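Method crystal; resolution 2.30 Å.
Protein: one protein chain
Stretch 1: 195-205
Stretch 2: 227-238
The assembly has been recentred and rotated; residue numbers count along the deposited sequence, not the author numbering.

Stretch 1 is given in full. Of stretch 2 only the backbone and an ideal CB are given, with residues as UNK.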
# COMPACT_ATOMS: atom_id res chain seq x y z
N SER A 195 -15.25 -2.58 -22.70
CA SER A 195 -15.50 -1.95 -21.41
C SER A 195 -15.54 -0.43 -21.54
O SER A 195 -16.40 0.23 -20.94
CB SER A 195 -14.44 -2.37 -20.39
OG SER A 195 -13.12 -2.15 -20.87
N VAL A 196 -14.64 0.15 -22.33
CA VAL A 196 -14.65 1.59 -22.53
C VAL A 196 -15.92 2.02 -23.25
O VAL A 196 -16.65 2.90 -22.79
CB VAL A 196 -13.39 2.03 -23.29
CG1 VAL A 196 -13.47 3.50 -23.65
CG2 VAL A 196 -12.14 1.75 -22.44
N LEU A 197 -16.22 1.38 -24.38
CA LEU A 197 -17.40 1.77 -25.15
C LEU A 197 -18.68 1.58 -24.36
O LEU A 197 -19.65 2.33 -24.56
CB LEU A 197 -17.46 0.98 -26.45
CG LEU A 197 -16.50 1.43 -27.55
CD1 LEU A 197 -16.55 0.45 -28.71
CD2 LEU A 197 -16.84 2.83 -28.01
N ALA A 198 -18.72 0.59 -23.47
CA ALA A 198 -19.90 0.39 -22.64
C ALA A 198 -20.11 1.59 -21.72
O ALA A 198 -21.25 2.02 -21.51
CB ALA A 198 -19.76 -0.89 -21.82
N ASN A 199 -19.03 2.12 -21.15
CA ASN A 199 -19.15 3.34 -20.36
C ASN A 199 -19.53 4.52 -21.23
O ASN A 199 -20.39 5.33 -20.85
CB ASN A 199 -17.83 3.62 -19.63
CG ASN A 199 -17.93 4.82 -18.72
OD1 ASN A 199 -17.98 5.96 -19.18
ND2 ASN A 199 -17.94 4.57 -17.42
N VAL A 200 -18.92 4.64 -22.40
CA VAL A 200 -19.25 5.73 -23.31
C VAL A 200 -20.74 5.69 -23.65
O VAL A 200 -21.45 6.69 -23.55
CB VAL A 200 -18.38 5.66 -24.58
CG1 VAL A 200 -19.01 6.46 -25.70
CG2 VAL A 200 -16.97 6.16 -24.28
N LYS A 201 -21.23 4.51 -24.06
CA LYS A 201 -22.63 4.40 -24.47
C LYS A 201 -23.56 4.63 -23.29
O LYS A 201 -24.60 5.28 -23.43
CB LYS A 201 -22.87 3.04 -25.11
CG LYS A 201 -22.10 2.85 -26.40
CD LYS A 201 -22.20 1.44 -26.95
CE LYS A 201 -21.47 1.32 -28.28
NZ LYS A 201 -21.48 -0.06 -28.81
N GLY A 202 -23.22 4.10 -22.12
CA GLY A 202 -24.01 4.39 -20.93
C GLY A 202 -23.99 5.87 -20.59
O GLY A 202 -25.02 6.45 -20.26
N THR A 203 -22.82 6.50 -20.68
CA THR A 203 -22.70 7.92 -20.36
C THR A 203 -23.50 8.77 -21.35
O THR A 203 -24.18 9.72 -20.94
CB THR A 203 -21.23 8.33 -20.36
OG1 THR A 203 -20.57 7.74 -19.23
CG2 THR A 203 -21.08 9.86 -20.29
N VAL A 204 -23.43 8.44 -22.64
CA VAL A 204 -24.17 9.20 -23.64
C VAL A 204 -25.67 9.11 -23.39
O VAL A 204 -26.40 10.11 -23.50
CB VAL A 204 -23.81 8.71 -25.05
CG1 VAL A 204 -24.77 9.30 -26.09
CG2 VAL A 204 -22.37 9.07 -25.39
N ALA A 205 -26.16 7.92 -23.04
CA ALA A 205 -27.60 7.74 -22.84
C ALA A 205 -28.09 8.46 -21.59
O ALA A 205 -29.18 9.05 -21.61
CB ALA A 205 -27.93 6.25 -22.75
N UNK A 227 -9.95 11.02 -20.79
CA UNK A 227 -9.82 10.19 -21.99
C UNK A 227 -11.16 9.57 -22.36
O UNK A 227 -11.56 9.58 -23.53
CB UNK A 227 -8.77 9.09 -21.78
N UNK A 228 -11.90 9.05 -21.38
CA UNK A 228 -13.14 8.33 -21.67
C UNK A 228 -14.34 9.26 -21.54
O UNK A 228 -15.06 9.49 -22.51
CB UNK A 228 -13.30 7.13 -20.74
N UNK A 229 -14.57 9.79 -20.33
CA UNK A 229 -15.81 10.51 -20.08
C UNK A 229 -16.01 11.67 -21.05
O UNK A 229 -17.15 12.05 -21.33
CB UNK A 229 -15.83 11.03 -18.64
N UNK A 230 -14.92 12.22 -21.59
CA UNK A 230 -15.03 13.35 -22.51
C UNK A 230 -14.45 13.01 -23.87
O UNK A 230 -15.21 12.91 -24.84
CB UNK A 230 -14.32 14.58 -21.93
N UNK A 231 -13.14 12.81 -23.99
CA UNK A 231 -12.56 12.66 -25.32
C UNK A 231 -13.26 11.56 -26.11
O UNK A 231 -13.74 11.80 -27.23
CB UNK A 231 -11.06 12.36 -25.22
N UNK A 232 -13.34 10.35 -25.55
CA UNK A 232 -13.94 9.25 -26.31
C UNK A 232 -15.45 9.42 -26.45
O UNK A 232 -16.02 9.10 -27.49
CB UNK A 232 -13.63 7.91 -25.64
N UNK A 233 -16.11 9.93 -25.41
CA UNK A 233 -17.53 10.26 -25.54
C UNK A 233 -17.73 11.25 -26.67
O UNK A 233 -18.70 11.17 -27.43
CB UNK A 233 -18.08 10.83 -24.23
N UNK A 234 -16.81 12.21 -26.81
CA UNK A 234 -16.95 13.24 -27.83
C UNK A 234 -16.75 12.66 -29.22
O UNK A 234 -17.53 12.95 -30.14
CB UNK A 234 -15.95 14.38 -27.58
N UNK A 235 -15.71 11.85 -29.41
CA UNK A 235 -15.50 11.22 -30.72
C UNK A 235 -16.65 10.29 -31.06
O UNK A 235 -17.09 10.22 -32.21
CB UNK A 235 -14.18 10.45 -30.74
N UNK A 236 -17.17 9.56 -30.06
CA UNK A 236 -18.27 8.63 -30.30
C UNK A 236 -19.52 9.37 -30.76
O UNK A 236 -20.22 8.92 -31.68
CB UNK A 236 -18.57 7.82 -29.04
N UNK A 237 -19.85 10.48 -30.11
CA UNK A 237 -20.93 11.33 -30.58
C UNK A 237 -20.53 12.17 -31.79
O UNK A 237 -21.40 12.77 -32.42
CB UNK A 237 -21.40 12.25 -29.45
N UNK A 238 -19.24 12.21 -32.13
CA UNK A 238 -18.78 13.03 -33.23
C UNK A 238 -18.95 14.52 -33.02
O UNK A 238 -18.93 15.27 -34.00
CB UNK A 238 -19.52 12.62 -34.51

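The two helices cross at 82°. Stretch 1 offers mainly valine methyls, from Val-196, Val-200 and Val-204.

At position 227 the ideal CB is out of reach of stretch 1. The contact sets no preference. The residue is Ile-227.

Position 228 points toward stretch 1. Its ideal CB lies 4.7 Å from Val-196 CG1 and 5.1 Å from Asn-199 OD1. A small or medium apolar side chain would suit the methyls; a polar one might address the amide. The residue is Val-228. Its CG1 lies 4.0 Å from both Val-196 CG1 and Val-200 CG2.

Position 229 points sideways, with nothing of stretch 1 within 5.5 Å of its ideal CB. Many residues would fit. It is Met-229.

Positions 230 and 231 get no guidance from stretch 1: the first points away and the second is out of reach. They are Phe-230 and His-231. A wider pi-type turn spans 227-232; within it the N of 232 bonds to Ile-227 O at 2.8 Å.

Position 232 points toward stretch 1. Its ideal CB is 4.0 Å from Val-200 CG2 and 4.8 Å from Val-196 CG1. An aliphatic side chain is expected, and a branched or longer one could reach Val-196. Leu-232 does so: its CD1 comes 3.4 Å from Val-196 CG1.

Position 233 lies where the backbones come nearest, its CA 5.3 Å from the CA of Val-200. CA-to-CB points sideways, near methyls of Val-200, Thr-203 and Val-204. A compact apolar residue such as alanine, valine or isoleucine would suit. It is Val-233. CG2 lies 3.9 Å from Val-200 CG2, and CG1 lies 4.1 Å from Val-204 CG2.

Positions 234 and 235 do not meet stretch 1; the first points away, so stretch 1 sets no preference at either. They are Asn-234 and Val-235.

Position 236 points toward stretch 1, with its ideal CB 3.6 Å from Val-200 CG1. Leu-197, Lys-201 and Val-204 complete a hollow. A large side chain would fill it: leucine, methionine or an aromatic. It is Tyr-236. Its CG lies 3.6 Å from Val-200 CG1, and its OH lies 3.4 Å from Lys-201 CE. Val-200 in turn sits among Val-228, Leu-232, Val-233 and Tyr-236, so the two knobs interlock.

CA-to-CB at position 237 points sideways, and the ideal CB is 5.2 Å from Val-204 CG2. A small side chain with a methyl would suffice. Thr-237 places CG2 3.8 Å from Val-204 CG2.

Position 238 has positive phi (65°), which favours glycine. It is Gly-238, where the chain leaves the helix.

Stretch 2, residues 227-238: IVMFHLVNVYTG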
# COMPACT_ATOMS: atom_id res chain seq x y z
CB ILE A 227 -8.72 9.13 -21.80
CG1 ILE A 227 -8.60 8.25 -23.04
CG2 ILE A 227 -8.97 8.27 -20.55
CD1 ILE A 227 -8.26 9.02 -24.33
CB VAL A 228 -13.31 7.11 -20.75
CG1 VAL A 228 -14.61 6.37 -21.09
CG2 VAL A 228 -12.12 6.17 -20.87
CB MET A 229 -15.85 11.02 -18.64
CG MET A 229 -17.17 11.69 -18.28
SD MET A 229 -17.26 12.20 -16.55
CE MET A 229 -15.98 13.45 -16.49
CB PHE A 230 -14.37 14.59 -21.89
CG PHE A 230 -15.35 15.48 -21.18
CD1 PHE A 230 -15.65 16.73 -21.67
CD2 PHE A 230 -16.02 15.02 -20.05
CE1 PHE A 230 -16.57 17.54 -21.03
CE2 PHE A 230 -16.94 15.82 -19.41
CZ PHE A 230 -17.22 17.09 -19.90
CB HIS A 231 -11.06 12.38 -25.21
CG HIS A 231 -10.40 12.13 -26.53
ND1 HIS A 231 -10.47 13.02 -27.58
CD2 HIS A 231 -9.66 11.08 -26.98
CE1 HIS A 231 -9.80 12.54 -28.61
NE2 HIS A 231 -9.30 11.36 -28.27
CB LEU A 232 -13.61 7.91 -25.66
CG LEU A 232 -12.16 7.44 -25.82
CD1 LEU A 232 -11.95 6.11 -25.12
CD2 LEU A 232 -11.76 7.35 -27.28
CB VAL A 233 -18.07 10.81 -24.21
CG1 VAL A 233 -19.35 11.61 -24.45
CG2 VAL A 233 -18.33 9.68 -23.23
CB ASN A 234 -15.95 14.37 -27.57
CG ASN A 234 -16.26 15.15 -26.31
OD1 ASN A 234 -17.43 15.31 -25.93
ND2 ASN A 234 -15.22 15.64 -25.65
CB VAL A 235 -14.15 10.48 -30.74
CG1 VAL A 235 -13.84 9.98 -32.15
CG2 VAL A 235 -13.03 11.39 -30.26
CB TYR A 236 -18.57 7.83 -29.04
CG TYR A 236 -19.71 6.85 -29.20
CD1 TYR A 236 -21.01 7.20 -28.86
CD2 TYR A 236 -19.49 5.57 -29.71
CE1 TYR A 236 -22.06 6.31 -29.02
CE2 TYR A 236 -20.53 4.67 -29.86
CZ TYR A 236 -21.81 5.04 -29.51
OH TYR A 236 -22.84 4.14 -29.67
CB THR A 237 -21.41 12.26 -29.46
OG1 THR A 237 -20.36 13.17 -29.10
CG2 THR A 237 -21.84 11.45 -28.24
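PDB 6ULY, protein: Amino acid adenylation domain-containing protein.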